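Long-range contacts in malonyl CoA-acyl carrier protein transacylase (Burkholderia pseudomallei 1710b, PDB 3EZO), which probably transfers the malonyl group of malonyl-CoA to the holo form of acyl carrier protein, releasing free CoA: residues A[73-77]-A[113-117]; A[127-131]-A[203-207]; A[152-156]-A[188-192]; A[159-163]-A[175-181]. One frame throughout, in Å; residues are numbered along the deposited sequence.

Interaction 1: A[73-77]-A[113-117]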
# COMPACT_ATOMS: atom_id res chain seq x y z
N LEU A 73 -2.00 4.65 7.12
CA LEU A 73 -0.68 4.85 7.70
C LEU A 73 -0.80 4.79 9.23
O LEU A 73 -0.06 4.07 9.89
CB LEU A 73 -0.13 6.21 7.26
CG LEU A 73 1.18 6.66 7.87
CD1 LEU A 73 2.37 6.21 7.03
CD2 LEU A 73 1.20 8.17 8.00
N THR A 74 -1.75 5.54 9.77
CA THR A 74 -1.98 5.59 11.23
C THR A 74 -2.35 4.23 11.80
O THR A 74 -1.76 3.77 12.78
CB THR A 74 -3.08 6.58 11.55
OG1 THR A 74 -2.69 7.86 11.08
CG2 THR A 74 -3.37 6.63 13.07
N ALA A 75 -3.30 3.55 11.17
CA ALA A 75 -3.85 2.31 11.71
C ALA A 75 -2.81 1.21 11.71
O ALA A 75 -2.64 0.48 12.71
CB ALA A 75 -5.12 1.87 10.92
N ALA A 76 -2.12 1.08 10.58
CA ALA A 76 -1.04 0.10 10.46
C ALA A 76 0.13 0.44 11.34
O ALA A 76 0.67 -0.45 12.00
CB ALA A 76 -0.64 -0.12 9.01
N TYR A 77 0.50 1.72 11.42
CA TYR A 77 1.59 2.10 12.33
C TYR A 77 1.23 1.91 13.81
O TYR A 77 2.04 1.46 14.59
CB TYR A 77 2.11 3.51 12.07
CG TYR A 77 3.44 3.75 12.74
CD1 TYR A 77 4.51 2.88 12.58
CD2 TYR A 77 3.62 4.84 13.57
CE1 TYR A 77 5.76 3.12 13.24
CE2 TYR A 77 4.82 5.07 14.22
CZ TYR A 77 5.87 4.21 14.07
OH TYR A 77 7.05 4.52 14.73
N PHE A 113 7.09 9.40 11.91
CA PHE A 113 5.63 9.30 11.80
C PHE A 113 4.97 10.66 11.72
O PHE A 113 4.10 10.86 10.89
CB PHE A 113 5.06 8.43 12.91
CG PHE A 113 3.54 8.27 12.87
CD1 PHE A 113 2.89 7.78 11.74
CD2 PHE A 113 2.78 8.58 13.99
CE1 PHE A 113 1.47 7.61 11.70
CE2 PHE A 113 1.37 8.39 13.99
CZ PHE A 113 0.72 7.91 12.84
N ARG A 114 5.45 11.61 12.52
CA ARG A 114 4.89 12.96 12.55
C ARG A 114 5.05 13.61 11.20
O ARG A 114 4.21 14.43 10.83
CB ARG A 114 5.58 13.79 13.65
CG ARG A 114 5.16 15.22 13.80
CD ARG A 114 3.67 15.33 14.09
NE ARG A 114 3.21 16.73 14.14
CZ ARG A 114 2.93 17.48 13.07
NH1 ARG A 114 3.03 16.98 11.81
NH2 ARG A 114 2.53 18.73 13.27
N ASP A 115 6.13 13.27 10.47
CA ASP A 115 6.33 13.81 9.11
C ASP A 115 5.56 13.03 8.07
O ASP A 115 5.12 13.59 7.06
CB ASP A 115 7.81 13.85 8.71
CG ASP A 115 8.62 14.72 9.65
OD1 ASP A 115 8.00 15.59 10.33
OD2 ASP A 115 9.85 14.52 9.74
N ALA A 116 5.39 11.75 8.31
CA ALA A 116 4.71 10.90 7.35
C ALA A 116 3.22 11.26 7.19
O ALA A 116 2.61 11.03 6.15
CB ALA A 116 4.88 9.42 7.71
N LEU A 117 2.65 11.86 8.23
CA LEU A 117 1.23 12.13 8.25
C LEU A 117 0.83 13.18 7.18
O LEU A 117 0.06 12.86 6.28
CB LEU A 117 0.78 12.48 9.69
CG LEU A 117 0.64 11.27 10.62
CD1 LEU A 117 0.85 11.67 12.10
CD2 LEU A 117 -0.68 10.52 10.40

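Interaction 2: A[127-131]-A[203-207]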
# COMPACT_ATOMS: atom_id res chain seq x y z
N MET A 127 -2.22 12.61 -6.11
CA MET A 127 -2.66 11.50 -6.93
C MET A 127 -4.13 11.68 -7.42
O MET A 127 -4.48 11.29 -8.56
CB MET A 127 -2.52 10.19 -6.17
CG MET A 127 -1.05 9.82 -5.79
SD MET A 127 -1.03 8.23 -4.89
CE MET A 127 -1.28 7.08 -6.21
N GLN A 128 -4.96 12.29 -6.59
CA GLN A 128 -6.37 12.46 -6.94
C GLN A 128 -6.57 13.58 -7.98
O GLN A 128 -7.55 13.58 -8.68
CB GLN A 128 -7.20 12.69 -5.66
CG GLN A 128 -8.71 12.75 -5.88
CD GLN A 128 -9.27 11.44 -6.44
OE1 GLN A 128 -10.05 11.49 -7.40
NE2 GLN A 128 -8.83 10.28 -5.89
N THR A 129 -5.66 14.56 -8.04
CA THR A 129 -5.81 15.67 -8.94
C THR A 129 -4.79 15.75 -10.10
O THR A 129 -4.68 16.79 -10.77
CB THR A 129 -5.75 16.93 -8.12
OG1 THR A 129 -4.47 17.02 -7.50
CG2 THR A 129 -6.86 16.91 -7.04
N ALA A 130 -4.03 14.67 -10.34
CA ALA A 130 -3.01 14.67 -11.39
C ALA A 130 -3.65 14.84 -12.78
O ALA A 130 -3.13 15.59 -13.61
CB ALA A 130 -2.17 13.42 -11.34
N VAL A 131 -4.77 14.17 -13.01
CA VAL A 131 -5.45 14.24 -14.29
C VAL A 131 -6.88 14.73 -14.10
O VAL A 131 -7.47 14.58 -13.01
CB VAL A 131 -5.43 12.90 -15.06
CG1 VAL A 131 -4.00 12.38 -15.20
CG2 VAL A 131 -6.26 11.88 -14.40
N SER A 203 -11.47 6.66 -9.04
CA SER A 203 -11.78 7.80 -9.92
C SER A 203 -10.57 8.39 -10.68
O SER A 203 -10.70 9.39 -11.41
CB SER A 203 -12.38 8.90 -9.04
OG SER A 203 -11.42 9.30 -8.07
N ALA A 204 -9.39 7.77 -10.49
CA ALA A 204 -8.12 8.31 -10.97
C ALA A 204 -7.21 7.13 -11.31
O ALA A 204 -7.26 6.09 -10.64
CB ALA A 204 -7.53 9.17 -9.92
N PRO A 205 -6.38 7.26 -12.35
CA PRO A 205 -5.60 6.12 -12.87
C PRO A 205 -4.28 5.92 -12.14
O PRO A 205 -3.19 6.07 -12.73
CB PRO A 205 -5.34 6.55 -14.30
CG PRO A 205 -5.13 8.02 -14.21
CD PRO A 205 -6.05 8.49 -13.11
N PHE A 206 -4.38 5.58 -10.86
CA PHE A 206 -3.20 5.46 -10.02
C PHE A 206 -2.22 4.42 -10.56
O PHE A 206 -2.59 3.36 -11.10
CB PHE A 206 -3.62 5.00 -8.61
CG PHE A 206 -4.53 5.95 -7.87
CD1 PHE A 206 -4.60 7.30 -8.18
CD2 PHE A 206 -5.27 5.49 -6.80
CE1 PHE A 206 -5.43 8.15 -7.47
CE2 PHE A 206 -6.12 6.36 -6.09
CZ PHE A 206 -6.18 7.68 -6.43
N HIS A 207 -0.94 4.74 -10.40
CA HIS A 207 0.17 3.86 -10.75
C HIS A 207 0.34 3.68 -12.26
O HIS A 207 1.18 2.90 -12.68
CB HIS A 207 0.08 2.55 -9.95
CG HIS A 207 0.25 2.75 -8.48
ND1 HIS A 207 1.45 3.10 -7.92
CD2 HIS A 207 -0.65 2.68 -7.45
CE1 HIS A 207 1.29 3.28 -6.61
NE2 HIS A 207 0.03 3.01 -6.30
O HOH W 1 -9.94 7.60 -6.21

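Interaction 3: A[152-156]-A[188-192]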
# COMPACT_ATOMS: atom_id res chain seq x y z
N VAL A 152 -2.77 -7.94 -23.11
CA VAL A 152 -4.11 -7.33 -23.12
C VAL A 152 -4.06 -5.81 -23.15
O VAL A 152 -4.72 -5.17 -23.99
CB VAL A 152 -4.96 -7.79 -21.93
CG1 VAL A 152 -6.26 -6.88 -21.79
CG2 VAL A 152 -5.25 -9.29 -22.06
N CYS A 153 -3.24 -5.22 -22.28
CA CYS A 153 -3.09 -3.75 -22.21
C CYS A 153 -2.44 -3.17 -23.47
O CYS A 153 -2.89 -2.13 -23.97
CB CYS A 153 -2.30 -3.36 -20.99
SG CYS A 153 -3.22 -3.65 -19.41
N ALA A 154 -1.44 -3.86 -24.01
CA ALA A 154 -0.76 -3.40 -25.20
C ALA A 154 -1.77 -3.37 -26.37
O ALA A 154 -1.88 -2.40 -27.10
CB ALA A 154 0.50 -4.28 -25.49
N GLU A 155 -2.59 -4.40 -26.46
CA GLU A 155 -3.64 -4.46 -27.45
C GLU A 155 -4.76 -3.40 -27.25
O GLU A 155 -5.15 -2.71 -28.22
CB GLU A 155 -4.20 -5.88 -27.43
CG GLU A 155 -5.16 -6.21 -28.53
CD GLU A 155 -5.59 -7.65 -28.47
OE1 GLU A 155 -4.87 -8.49 -27.80
OE2 GLU A 155 -6.64 -7.92 -29.08
N ALA A 156 -5.27 -3.30 -26.02
CA ALA A 156 -6.29 -2.32 -25.66
C ALA A 156 -5.85 -0.86 -25.88
O ALA A 156 -6.69 0.06 -26.06
CB ALA A 156 -6.70 -2.55 -24.18
N ILE A 188 -11.14 -7.44 -23.87
CA ILE A 188 -10.08 -8.35 -24.37
C ILE A 188 -9.76 -9.45 -23.33
O ILE A 188 -9.65 -10.65 -23.69
CB ILE A 188 -8.79 -7.57 -24.78
CG1 ILE A 188 -9.09 -6.60 -25.92
CG2 ILE A 188 -7.69 -8.53 -25.20
CD1 ILE A 188 -7.91 -5.82 -26.39
N ALA A 189 -9.64 -9.04 -22.06
CA ALA A 189 -9.26 -9.97 -21.00
C ALA A 189 -10.26 -11.11 -20.91
O ALA A 189 -9.87 -12.29 -20.82
CB ALA A 189 -9.17 -9.27 -19.69
N LYS A 190 -11.54 -10.76 -20.92
CA LYS A 190 -12.63 -11.76 -20.95
C LYS A 190 -12.51 -12.68 -22.15
O LYS A 190 -12.59 -13.90 -21.99
CB LYS A 190 -14.01 -11.09 -20.91
CG LYS A 190 -14.37 -10.51 -19.56
CD LYS A 190 -15.45 -9.43 -19.66
CE LYS A 190 -15.87 -8.90 -18.25
NZ LYS A 190 -16.46 -7.50 -18.19
N GLU A 191 -12.26 -12.12 -23.33
CA GLU A 191 -12.10 -12.95 -24.53
C GLU A 191 -10.98 -13.95 -24.36
O GLU A 191 -11.09 -15.07 -24.86
CB GLU A 191 -11.78 -12.10 -25.78
CG GLU A 191 -12.85 -11.11 -26.23
CD GLU A 191 -12.29 -9.93 -27.07
OE1 GLU A 191 -11.07 -9.91 -27.39
OE2 GLU A 191 -13.06 -9.01 -27.42
N LYS A 192 -9.91 -13.55 -23.69
CA LYS A 192 -8.71 -14.40 -23.48
C LYS A 192 -8.89 -15.38 -22.32
O LYS A 192 -7.98 -16.16 -22.00
CB LYS A 192 -7.47 -13.52 -23.23
CG LYS A 192 -6.90 -12.86 -24.49
CD LYS A 192 -5.56 -12.18 -24.23
CE LYS A 192 -4.74 -12.03 -25.52
NZ LYS A 192 -5.54 -11.41 -26.64

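Interaction 4: A[159-163]-A[175-181]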
# COMPACT_ATOMS: atom_id res chain seq x y z
N THR A 159 -7.10 2.14 -28.06
CA THR A 159 -8.28 2.94 -27.70
C THR A 159 -7.99 3.99 -26.65
O THR A 159 -8.83 4.85 -26.40
CB THR A 159 -9.47 2.09 -27.23
OG1 THR A 159 -9.17 1.48 -25.94
CG2 THR A 159 -9.79 1.04 -28.23
N GLY A 160 -6.80 3.95 -26.07
CA GLY A 160 -6.39 4.86 -25.01
C GLY A 160 -5.37 4.13 -24.14
O GLY A 160 -5.40 2.90 -24.01
N VAL A 161 -4.47 4.89 -23.52
CA VAL A 161 -3.41 4.32 -22.65
C VAL A 161 -4.02 3.48 -21.56
O VAL A 161 -5.01 3.87 -20.95
CB VAL A 161 -2.53 5.45 -22.06
CG1 VAL A 161 -1.62 4.97 -20.97
CG2 VAL A 161 -1.74 6.12 -23.19
N VAL A 162 -3.44 2.30 -21.35
CA VAL A 162 -3.83 1.39 -20.26
C VAL A 162 -2.67 0.49 -20.00
O VAL A 162 -1.98 0.01 -20.95
CB VAL A 162 -5.16 0.60 -20.59
CG1 VAL A 162 -5.08 -0.14 -21.94
CG2 VAL A 162 -5.53 -0.33 -19.46
N GLU A 163 -2.41 0.24 -18.72
CA GLU A 163 -1.19 -0.44 -18.28
C GLU A 163 -1.47 -1.38 -17.12
O GLU A 163 -2.42 -1.15 -16.38
CB GLU A 163 -0.14 0.58 -17.80
CG GLU A 163 0.40 1.50 -18.91
CD GLU A 163 1.04 2.78 -18.38
OE1 GLU A 163 0.98 3.06 -17.14
OE2 GLU A 163 1.62 3.52 -19.22
N ILE A 175 -5.05 -3.13 -13.45
CA ILE A 175 -4.64 -2.25 -14.55
C ILE A 175 -5.21 -0.85 -14.33
O ILE A 175 -6.13 -0.68 -13.55
CB ILE A 175 -5.12 -2.82 -15.92
CG1 ILE A 175 -6.66 -2.79 -16.05
CG2 ILE A 175 -4.62 -4.28 -16.06
CD1 ILE A 175 -7.24 -3.14 -17.51
N ALA A 176 -4.65 0.11 -15.04
CA ALA A 176 -4.98 1.51 -14.86
C ALA A 176 -4.65 2.28 -16.13
O ALA A 176 -3.72 1.93 -16.85
CB ALA A 176 -4.24 2.11 -13.67
N GLY A 177 -5.41 3.34 -16.39
CA GLY A 177 -5.21 4.22 -17.58
C GLY A 177 -6.48 4.97 -17.91
O GLY A 177 -7.27 5.29 -17.01
N THR A 178 -6.69 5.24 -19.19
CA THR A 178 -7.87 5.96 -19.65
C THR A 178 -9.11 5.11 -19.48
O THR A 178 -9.05 3.84 -19.49
CB THR A 178 -7.79 6.36 -21.15
OG1 THR A 178 -7.76 5.18 -21.95
CG2 THR A 178 -6.58 7.25 -21.43
N LYS A 179 -10.24 5.79 -19.31
CA LYS A 179 -11.55 5.09 -19.23
C LYS A 179 -11.72 4.12 -20.40
O LYS A 179 -12.01 2.95 -20.20
CB LYS A 179 -12.74 6.08 -19.12
N ALA A 180 -11.50 4.59 -21.63
CA ALA A 180 -11.63 3.72 -22.82
C ALA A 180 -10.67 2.52 -22.83
O ALA A 180 -11.07 1.39 -23.20
CB ALA A 180 -11.44 4.55 -24.13
N GLY A 181 -9.41 2.76 -22.49
CA GLY A 181 -8.41 1.70 -22.44
C GLY A 181 -8.80 0.61 -21.46
O GLY A 181 -8.67 -0.59 -21.75

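Interaction 1: A[73-77]-A[113-117]
With CG trans to the main-chain nitrogen in both residues (chi1 180° in Phe113), the rings of Tyr77 and Phe113 swing off their own helices and meet in the space between them. Tyr77 brings the CD2–CE2 side of its ring over one face of Phe113, placing CD2 3.5 Å from Phe113 CG. The centroids are 4.9 Å apart and the planes inclined by 43°, an oblique aromatic pair. On the opposite face sits Leu117 CD1, supplied by the next turn of the phenylalanine's own helix, so the ring is clamped from both faces. Leu73 closes one edge: its CG lies in the ring plane, and its CD2 reaches Phe113 CE1 at 3.8 Å.

Helices 65-85 and 113-128 run roughly antiparallel here, at 153°, within the large, hydrolase-like subdomain of the acyltransferase fold. Their axes stay 11.3 Å apart, a separation that suits bulky rings and leucines as fillers. Val106 of helix 99-107 touches Tyr77, Phe113 and Ala116, adding a third helix to the packing. Small Ala116 lets Leu73 approach the other backbone, with CD2 3.9 Å from Ala116 CB and 3.7 Å from Ala116 O. Thr74 also turns its hydroxyl to apolar neighbours, OG1 lying 3.4 Å from Leu117 CD2 and beside the edge of Phe113; its polar need is met one turn back, by a hydrogen bond to Pro70 O.

Interaction 2: A[127-131]-A[203-207]
Gln128 and Ser203 make the direct hydrogen bond of this contact. Ser203 OG donates to Gln128 OE1 at 2.7 Å, arriving in the carbonyl plane on a lone pair, with an angle of 119° at the oxygen. One water completes a small ring: it accepts from Gln128 NE2 at 2.9 Å and donates to Ser203 OG. An amide suits this place because its two ends do different work, the oxygen accepting from the serine hydroxyl and the nitrogen donating to the water. The bend of the glutamine chain at chi2 (62°) turns the amide toward the serine, and its NE2 also lies at the edge of the Phe206 ring.

Aromatic contacts come from Met127. Its flexible, unbranched chain crosses Phe206 at about a right angle and folds over the ring, with CE 4.2 Å from the centroid in a CH-pi contact. SD stands higher above the same ring, 5.1 Å from the centroid, a Met-aromatic contact. Met127 O meets Phe206 at the ring edge instead, in plane, 3.5 Å from CE1.

Purely apolar packing is added by Val131, whose CG2 rests 3.6 Å from Pro205 CD. Pro205 centres an inverse gamma turn, leading the chain into Phe206 and His207.

His207, predicted to be an active-site residue, hydrogen-bonds through NE2 to Ser98 OG and through ND1 to Gln256 O and Gly259 O. Met127 CE comes within 4.3 Å of His207 NE2. The contact therefore holds the loop just before the histidine by a polar outer clasp and an apolar inner one, which probably helps to position the ring.

Interaction 3: A[152-156]-A[188-192]
Lys192 NZ donates to Glu155 OE1 at 3.2 Å, a salt bridge that uses the oxygen's syn lone pair. The two chains come from opposite directions: glutamate reaches out extended, whereas lysine bends at chi4 (50°) to turn its ammonium group onto the carboxylate. Glu191 OE1 lies 5.1 Å from Glu155 OE2, a second negative charge that would be expected to make a positive partner more welcome here.

Beneath the bridge, Ile188 fills the space between the helices. Its terminal CD1 touches Glu155 CG at 3.5 Å and also lies 3.7 Å from Ala156 N, an approach to the backbone that the small alanine permits. The long aliphatic stems of Glu155 and Lys192 serve twice, as apolar packing surface and as carriers of charge at the rim. Val152 CG2 lies 3.6 Å from Lys192 CD, while its other branch, CG1, sits 4.0 Å from Ile188 CB and beside Ala189. The small Ala189 suits the point where the backbones draw near, Val152 CA and Ala189 CA being 6.2 Å apart.

Helices 146-156 and 179-191 are the two helices of a ferredoxin-like small subdomain. They pack against its four-stranded antiparallel sheet, where Cys153 and Ala156 touch Val162 of strand 162-169.

Interaction 4: A[159-163]-A[175-181]
Val162 spreads its two methyl groups over different neighbours: CG2 meets Ile175 CD1 at 3.8 Å and CG1 lies 3.6 Å from Gly181 O. The branched pair faces helices 146-156 and 179-191, against which the beta hairpin 162-169/172-176 packs in the ferredoxin-like small subdomain. Glu163 and Ala176 form an antiparallel hydrogen-bonded pair, with Glu163 N to Ala176 O at 2.8 Å and Ala176 N to Glu163 O at 2.9 Å. Both point to the sheet face away from Val162, where the Glu163 carboxylate bonds Ser209 OG.

Next comes the non-hydrogen-bonded pair Val162–Gly177, whose CA atoms approach to 4.1 Å, a closeness suited to a residue without a side chain. The chain then turns a corner into helix 179-191. Gly181 CA packs directly against Gly160 O and the Val162 side chain, where a CB would collide, and Gly160 adopts backbone angles (phi 151°, psi 152°) awkward for any residue with a CB.

Thr178 links strand to helix. Its N donates to Val161 O at 2.8 Å, nearly straight on to the carbonyl, while its OG1 donates to the same oxygen at 3.2 Å, tilted 32° from the carbonyl plane. As N-cap residue, Thr178 also accepts at OG1 from Gly181 N, 3.0 Å away.

In the fold
Interaction 1 closes first along the chain; interaction 2 then brackets interaction 3, which in turn brackets interaction 4. Interactions 1 and 2 share helix 113-128, their centres 22 Å apart: the former packs it within the large subdomain, the latter ties its C-terminal end to the loop following strand 196-199. Between the segments of interaction 2 runs the whole ferredoxin-like unit; interactions 3 and 4, 11 Å apart between centres, share helix 179-191. Interaction 4 touches interaction 2 where Phe206 O meets Ala176 CB. Interactions 1 and 3 lie farthest apart, about 38 Å between centres. Interaction 2 sits at the subdomain junction, consistent with an active site, predicted at Ser98 and His207, in the cleft there.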